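Local coordinates for TSC1 N-terminal domain (Chaetomium thermophilum, PDB 7A0M), which probably helps the TSC complex bind phosphoinositides on the lysosome and so take part in controlling mTORC1 signalling, at residues Arg91-Gln94 with Trp95-Lys98; Leu104-Ala107 with Thr108-Gly112; Lys186-Met189 with Asn190-Ala194. All coordinates share one frame; numbering follows the deposited sequence.

Contact 1: residues Arg91-Gln94 with Trp95-Lys98; sequences RTFQ and WWDK
The carbonyl oxygen of T92 accepts two backbone N-H groups. W96 N lies 2.9 Å from T92 O in a nearly straight bond (171° at the hydrogen), whereas W95 N reaches the same oxygen weakly and at a sharp bend. The better bond of W95 N goes to R91 O, at 3.3 Å. Further on, D97 N approaches F93 O to 2.6 Å and K98 N bonds to Q94 O, continuing the i to i+4 ladder of helix 89-105.

The side chains of F93, W96 and D97 meet on one side of this ladder. F93 has its CG anti to the backbone N (chi1 175°), which carries the ring down the helix to the next turn. There D97 CB lies over one ring face, toward its rim, and D97 OD2 is 3.8 Å from F93 CE2, with the carboxylate turned 49° against the ring. W96 meets the same ring obliquely, its CE3 4.4 Å from F93 CE1. W95 swings to another side of the helix, where its CD1 comes to 3.2 Å from R91 O.

Beyond the helix, W96 stacks on F117 and bonds through NE1 to T121 OG1, F93 meets W144 edge-to-face, and W95 packs on L57 of helix 45-65. D97 OD1 forms a salt bridge with R147.

Large flat residues suit a helix set among neighbours, since their broad rings fill its sides, W95 toward helix 45-65 and W96 toward helices 113-125 and 142-153; an aspartate that lends its CB to a ring can still pair its charge with R147, which probably offsets the cost of holding a carboxylate beside aromatics.

Contact 2: residues Leu104-Ala107 with Thr108-Gly112; sequences LDNA and TREKG
The turn between helix 89-105 and helix 113-125, the bend of a helical hairpin, is held by two carbonyl oxygens, those of D105 and N106. N106 O accepts E110 N at 3.0 Å with a fairly straight bond (161° at the hydrogen) and takes a weak second bond from R109 N. R109 then folds back over the turn: its chain is extended as far as CD and bent at chi3 (-69°), which returns the guanidinium to the preceding helix. There R109 NH2 donates to D105 O at 2.8 Å, standing above the carbonyl plane.

The amide of N106 lies almost parallel to the guanidinium, their planes 4° apart. N106 OD1 is close to R109 NH2, but the angle is too poor for a hydrogen bond; N106 ND2 instead bonds to P102 O in the last turn of the helix. E110 CG rests 3.7 Å from N106 CB, and small A107 fits against A114 of helix 113-125.

Arginine suits this exposed place because it is long enough to turn back and supply a donor to D105 O near the end of helix 89-105, where its positive charge would probably be favoured by the helix dipole.

Contact 3: residues Lys186-Met189 with Asn190-Ala194; sequences KGFM and NALNA
Polar side chains meet where K186 NZ donates to N190 OD1 at 3.0 Å, one turn along the helix. The lysine runs extended to CE and bends only at its last torsion (chi4 45°), which brings the ammonium to the oxygen of the amide, only 15° out of its carbonyl plane. NZ has a second acceptor in Q225 O, and with alanine in place of K186 that carbonyl and N190 OD1 would probably both be left without this donor, the amide becoming freer to turn.

Backbone bonds form the second kind: N190 N to K186 O at 2.9 Å, then A191 N to G187 O and L192 N to F188 O, with a weaker one from N193 N to M189 O. They belong to helix 185-196, which packs against helices 142-153, 199-214 and 228-238 in an all-helical array consistent with a HEAT-like fold. Small A191 suits the side facing N146 and L149 of helix 142-153.

Apolar contact occupies another side, where F188 CE2 lies 4.3 Å from L192 CD2. Both residues hold CG anti to the backbone N, F188 at chi1 179°, and both pack on L208 of helix 199-214, while the F188 ring also stacks on F212.

Contacts 1 and 2 share helix 89-105, one along its body and the other where it ends, with centres 19 Å apart; contact 3 lies on helix 185-196, its centre about 7 Å from that of the chain. Burial follows place. Contact 3 is buried, contact 1 only partly so, and contact 2 is at the surface. Accordingly, contact 2 depends on an arginine reaching one backbone carbonyl, beside backbone bonds to another, contact 1 mixes aromatic packing with a paired carboxylate, and contact 3 separates a lysine-amide bond from an apolar side. None touches another, but helix 142-153 packs against both contact 1 and contact 3, linking the two indirectly.

Contact 1: residues Arg91-Gln94 with Trp95-Lys98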
loop_
_atom_site.group_PDB
_atom_site.type_symbol
_atom_site.label_atom_id
_atom_site.label_comp_id
_atom_site.label_asym_id
_atom_site.label_seq_id
_atom_site.Cartn_x
_atom_site.Cartn_y
_atom_site.Cartn_z
ATOM N N ARG B 91 26.219 27.102 46.487
ATOM C CA ARG B 91 26.293 28.557 46.575
ATOM C C ARG B 91 25.818 29.208 45.286
ATOM O O ARG B 91 25.159 30.254 45.312
ATOM C CB ARG B 91 27.737 28.991 46.865
ATOM C CG ARG B 91 28.279 28.506 48.202
ATOM C CD ARG B 91 27.386 28.970 49.350
ATOM N NE ARG B 91 27.838 28.515 50.668
ATOM C CZ ARG B 91 27.282 28.868 51.829
ATOM N NH1 ARG B 91 26.249 29.699 51.874
ATOM N NH2 ARG B 91 27.746 28.371 52.965
ATOM N N THR B 92 26.142 28.594 44.152
ATOM C CA THR B 92 25.713 29.119 42.866
ATOM C C THR B 92 24.209 28.964 42.682
ATOM O O THR B 92 23.542 29.873 42.172
ATOM C CB THR B 92 26.483 28.416 41.752
ATOM O OG1 THR B 92 27.888 28.620 41.951
ATOM C CG2 THR B 92 26.092 28.969 40.405
ATOM N N PHE B 93 23.658 27.817 43.089
ATOM C CA PHE B 93 22.216 27.615 42.998
ATOM C C PHE B 93 21.466 28.588 43.899
ATOM O O PHE B 93 20.427 29.127 43.506
ATOM C CB PHE B 93 21.861 26.173 43.356
ATOM C CG PHE B 93 20.381 25.905 43.392
ATOM C CD1 PHE B 93 19.671 25.713 42.220
ATOM C CD2 PHE B 93 19.701 25.848 44.598
ATOM C CE1 PHE B 93 18.310 25.467 42.245
ATOM C CE2 PHE B 93 18.339 25.604 44.630
ATOM C CZ PHE B 93 17.643 25.413 43.452
ATOM N N GLN B 94 21.975 28.817 45.113
ATOM C CA GLN B 94 21.334 29.755 46.029
ATOM C C GLN B 94 21.223 31.145 45.419
ATOM O O GLN B 94 20.221 31.840 45.616
ATOM C CB GLN B 94 22.120 29.805 47.336
ATOM C CG GLN B 94 21.977 28.562 48.189
ATOM C CD GLN B 94 22.978 28.523 49.327
ATOM O OE1 GLN B 94 23.533 29.550 49.720
ATOM N NE2 GLN B 94 23.233 27.327 49.843
ATOM N N TRP B 95 22.240 31.566 44.668
ATOM C CA TRP B 95 22.184 32.876 44.033
ATOM C C TRP B 95 21.268 32.850 42.815
ATOM O O TRP B 95 20.475 33.774 42.611
ATOM C CB TRP B 95 23.590 33.334 43.654
ATOM C CG TRP B 95 24.331 33.943 44.801
ATOM C CD1 TRP B 95 25.388 33.401 45.474
ATOM C CD2 TRP B 95 24.051 35.195 45.439
ATOM N NE1 TRP B 95 25.797 34.246 46.476
ATOM C CE2 TRP B 95 24.991 35.354 46.477
ATOM C CE3 TRP B 95 23.103 36.201 45.227
ATOM C CZ2 TRP B 95 25.009 36.477 47.301
ATOM C CZ3 TRP B 95 23.124 37.315 46.047
ATOM C CH2 TRP B 95 24.070 37.443 47.070
ATOM N N TRP B 96 21.378 31.803 41.994
ATOM C CA TRP B 96 20.463 31.631 40.870
ATOM C C TRP B 96 19.019 31.553 41.354
ATOM O O TRP B 96 18.125 32.180 40.774
ATOM C CB TRP B 96 20.868 30.391 40.070
ATOM C CG TRP B 96 20.104 30.176 38.797
ATOM C CD1 TRP B 96 20.519 30.483 37.532
ATOM C CD2 TRP B 96 18.835 29.524 38.653
ATOM N NE1 TRP B 96 19.565 30.111 36.616
ATOM C CE2 TRP B 96 18.525 29.513 37.277
ATOM C CE3 TRP B 96 17.924 28.966 39.554
ATOM C CZ2 TRP B 96 17.341 28.967 36.784
ATOM C CZ3 TRP B 96 16.750 28.425 39.061
ATOM C CH2 TRP B 96 16.470 28.429 37.689
ATOM N N ASP B 97 18.777 30.781 42.416
ATOM C CA ASP B 97 17.441 30.707 43.001
ATOM C C ASP B 97 16.997 32.065 43.532
ATOM O O ASP B 97 15.822 32.435 43.418
ATOM C CB ASP B 97 17.436 29.671 44.130
ATOM C CG ASP B 97 16.040 29.268 44.563
ATOM O OD1 ASP B 97 15.059 29.829 44.038
ATOM O OD2 ASP B 97 15.925 28.394 45.449
ATOM N N LYS B 98 17.929 32.822 44.110
ATOM C CA LYS B 98 17.597 34.116 44.693
ATOM C C LYS B 98 17.287 35.166 43.630
ATOM O O LYS B 98 16.451 36.048 43.860
ATOM C CB LYS B 98 18.745 34.555 45.600
ATOM C CG LYS B 98 18.531 35.810 46.404
ATOM C CD LYS B 98 19.773 36.057 47.243
ATOM C CE LYS B 98 19.596 37.217 48.191
ATOM N NZ LYS B 98 18.476 37.010 49.150
#

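Contact 2: residues Leu104-Ala107 with Thr108-Gly112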
loop_
_atom_site.group_PDB
_atom_site.type_symbol
_atom_site.label_atom_id
_atom_site.label_comp_id
_atom_site.label_asym_id
_atom_site.label_seq_id
_atom_site.Cartn_x
_atom_site.Cartn_y
_atom_site.Cartn_z
ATOM N N LEU B 104 12.929 37.619 36.335
ATOM C CA LEU B 104 11.727 37.353 35.549
ATOM C C LEU B 104 10.764 38.533 35.583
ATOM O O LEU B 104 10.084 38.818 34.590
ATOM C CB LEU B 104 11.041 36.084 36.054
ATOM C CG LEU B 104 11.760 34.770 35.744
ATOM C CD1 LEU B 104 10.960 33.580 36.253
ATOM C CD2 LEU B 104 12.025 34.641 34.251
ATOM N N ASP B 105 10.689 39.232 36.717
ATOM C CA ASP B 105 9.758 40.347 36.843
ATOM C C ASP B 105 10.193 41.570 36.045
ATOM O O ASP B 105 9.367 42.451 35.788
ATOM C CB ASP B 105 9.592 40.727 38.316
ATOM C CG ASP B 105 8.957 39.621 39.137
ATOM O OD1 ASP B 105 8.313 38.732 38.543
ATOM O OD2 ASP B 105 9.108 39.641 40.376
ATOM N N ASN B 106 11.466 41.646 35.648
ATOM C CA ASN B 106 11.995 42.808 34.940
ATOM C C ASN B 106 12.631 42.437 33.603
ATOM O O ASN B 106 13.389 43.237 33.042
ATOM C CB ASN B 106 13.006 43.548 35.817
ATOM C CG ASN B 106 12.398 44.040 37.116
ATOM O OD1 ASN B 106 11.805 45.117 37.168
ATOM N ND2 ASN B 106 12.545 43.251 38.173
ATOM N N ALA B 107 12.350 41.239 33.086
ATOM C CA ALA B 107 12.999 40.789 31.857
ATOM C C ALA B 107 12.638 41.674 30.669
ATOM O O ALA B 107 13.495 41.979 29.831
ATOM C CB ALA B 107 12.628 39.335 31.571
ATOM N N THR B 108 11.377 42.095 30.575
ATOM C CA THR B 108 10.935 42.881 29.430
ATOM C C THR B 108 11.312 44.353 29.532
ATOM O O THR B 108 11.352 45.040 28.504
ATOM C CB THR B 108 9.419 42.764 29.258
ATOM O OG1 THR B 108 8.759 43.455 30.327
ATOM C CG2 THR B 108 8.992 41.304 29.267
ATOM N N ARG B 109 11.589 44.855 30.735
ATOM C CA ARG B 109 11.787 46.284 30.943
ATOM C C ARG B 109 13.244 46.691 31.086
ATOM O O ARG B 109 13.606 47.801 30.682
ATOM C CB ARG B 109 11.033 46.733 32.199
ATOM C CG ARG B 109 9.522 46.698 32.073
ATOM C CD ARG B 109 8.883 47.080 33.394
ATOM N NE ARG B 109 9.101 46.042 34.398
ATOM C CZ ARG B 109 8.744 46.143 35.674
ATOM N NH1 ARG B 109 8.149 47.243 36.114
ATOM N NH2 ARG B 109 8.987 45.144 36.512
ATOM N N GLU B 110 14.090 45.830 31.643
ATOM C CA GLU B 110 15.493 46.150 31.873
ATOM C C GLU B 110 16.335 45.468 30.805
ATOM O O GLU B 110 16.324 44.237 30.693
ATOM C CB GLU B 110 15.920 45.718 33.275
ATOM C CG GLU B 110 15.006 46.254 34.365
ATOM C CD GLU B 110 14.890 47.766 34.334
ATOM O OE1 GLU B 110 15.919 48.440 34.123
ATOM O OE2 GLU B 110 13.764 48.281 34.509
ATOM N N LYS B 111 17.061 46.266 30.027
ATOM C CA LYS B 111 17.780 45.731 28.881
ATOM C C LYS B 111 18.913 44.812 29.317
ATOM O O LYS B 111 19.615 45.080 30.296
ATOM C CB LYS B 111 18.345 46.854 28.020
ATOM C CG LYS B 111 18.977 46.303 26.767
ATOM C CD LYS B 111 19.764 47.312 25.981
ATOM C CE LYS B 111 20.357 46.634 24.749
ATOM N NZ LYS B 111 21.342 45.557 25.047
ATOM N N GLY B 112 19.090 43.719 28.572
ATOM C CA GLY B 112 20.141 42.765 28.834
ATOM C C GLY B 112 19.974 41.940 30.088
ATOM O O GLY B 112 20.686 40.943 30.244
#

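Contact 3: residues Lys186-Met189 with Asn190-Ala194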
loop_
_atom_site.group_PDB
_atom_site.type_symbol
_atom_site.label_atom_id
_atom_site.label_comp_id
_atom_site.label_asym_id
_atom_site.label_seq_id
_atom_site.Cartn_x
_atom_site.Cartn_y
_atom_site.Cartn_z
ATOM N N LYS B 186 16.722 13.013 31.461
ATOM C CA LYS B 186 15.935 12.207 32.391
ATOM C C LYS B 186 15.367 13.063 33.515
ATOM O O LYS B 186 14.199 12.913 33.890
ATOM C CB LYS B 186 16.785 11.072 32.961
ATOM C CG LYS B 186 16.073 10.267 34.038
ATOM C CD LYS B 186 16.876 9.048 34.455
ATOM C CE LYS B 186 16.288 8.411 35.707
ATOM N NZ LYS B 186 14.804 8.300 35.634
ATOM N N GLY B 187 16.181 13.966 34.067
ATOM C CA GLY B 187 15.683 14.856 35.103
ATOM C C GLY B 187 14.582 15.775 34.608
ATOM O O GLY B 187 13.651 16.099 35.350
ATOM N N PHE B 188 14.676 16.216 33.350
ATOM C CA PHE B 188 13.626 17.058 32.785
ATOM C C PHE B 188 12.289 16.330 32.753
ATOM O O PHE B 188 11.243 16.918 33.050
ATOM C CB PHE B 188 14.010 17.516 31.378
ATOM C CG PHE B 188 12.971 18.379 30.721
ATOM C CD1 PHE B 188 12.915 19.739 30.978
ATOM C CD2 PHE B 188 12.040 17.829 29.857
ATOM C CE1 PHE B 188 11.955 20.535 30.378
ATOM C CE2 PHE B 188 11.076 18.617 29.259
ATOM C CZ PHE B 188 11.034 19.971 29.517
HETATM N N MSE B 189 12.302 15.050 32.393
HETATM C CA MSE B 189 11.068 14.299 32.208
HETATM C C MSE B 189 10.536 13.735 33.524
HETATM O O MSE B 189 9.336 13.500 33.663
HETATM C CB MSE B 189 11.287 13.185 31.183
HETATM C CG MSE B 189 11.559 13.724 29.784
HETATM SE SE MSE B 189 11.903 12.365 28.432
HETATM C CE MSE B 189 13.665 11.776 29.020
ATOM N N ASN B 190 11.430 13.520 34.492
ATOM C CA ASN B 190 10.982 13.196 35.843
ATOM C C ASN B 190 10.242 14.375 36.463
ATOM O O ASN B 190 9.175 14.208 37.064
ATOM C CB ASN B 190 12.169 12.792 36.718
ATOM C CG ASN B 190 12.380 11.293 36.764
ATOM O OD1 ASN B 190 13.490 10.804 36.557
ATOM N ND2 ASN B 190 11.310 10.554 37.034
ATOM N N ALA B 191 10.803 15.579 36.329
ATOM C CA ALA B 191 10.158 16.768 36.872
ATOM C C ALA B 191 8.859 17.082 36.139
ATOM O O ALA B 191 7.894 17.556 36.751
ATOM C CB ALA B 191 11.116 17.957 36.808
ATOM N N LEU B 192 8.816 16.832 34.827
ATOM C CA LEU B 192 7.603 17.108 34.065
ATOM C C LEU B 192 6.480 16.142 34.421
ATOM O O LEU B 192 5.301 16.499 34.320
ATOM C CB LEU B 192 7.899 17.049 32.565
ATOM C CG LEU B 192 6.761 17.468 31.631
ATOM C CD1 LEU B 192 6.426 18.940 31.823
ATOM C CD2 LEU B 192 7.112 17.176 30.181
ATOM N N ASN B 193 6.826 14.920 34.838
ATOM C CA ASN B 193 5.810 13.919 35.150
ATOM C C ASN B 193 4.887 14.374 36.274
ATOM O O ASN B 193 3.700 14.027 36.277
ATOM C CB ASN B 193 6.479 12.593 35.514
ATOM C CG ASN B 193 5.475 11.499 35.824
ATOM O OD1 ASN B 193 4.868 10.923 34.920
ATOM N ND2 ASN B 193 5.297 11.205 37.106
ATOM N N ALA B 194 5.411 15.136 37.237
ATOM C CA ALA B 194 4.573 15.641 38.321
ATOM C C ALA B 194 3.466 16.546 37.792
ATOM O O ALA B 194 2.331 16.500 38.281
ATOM C CB ALA B 194 5.429 16.384 39.345
#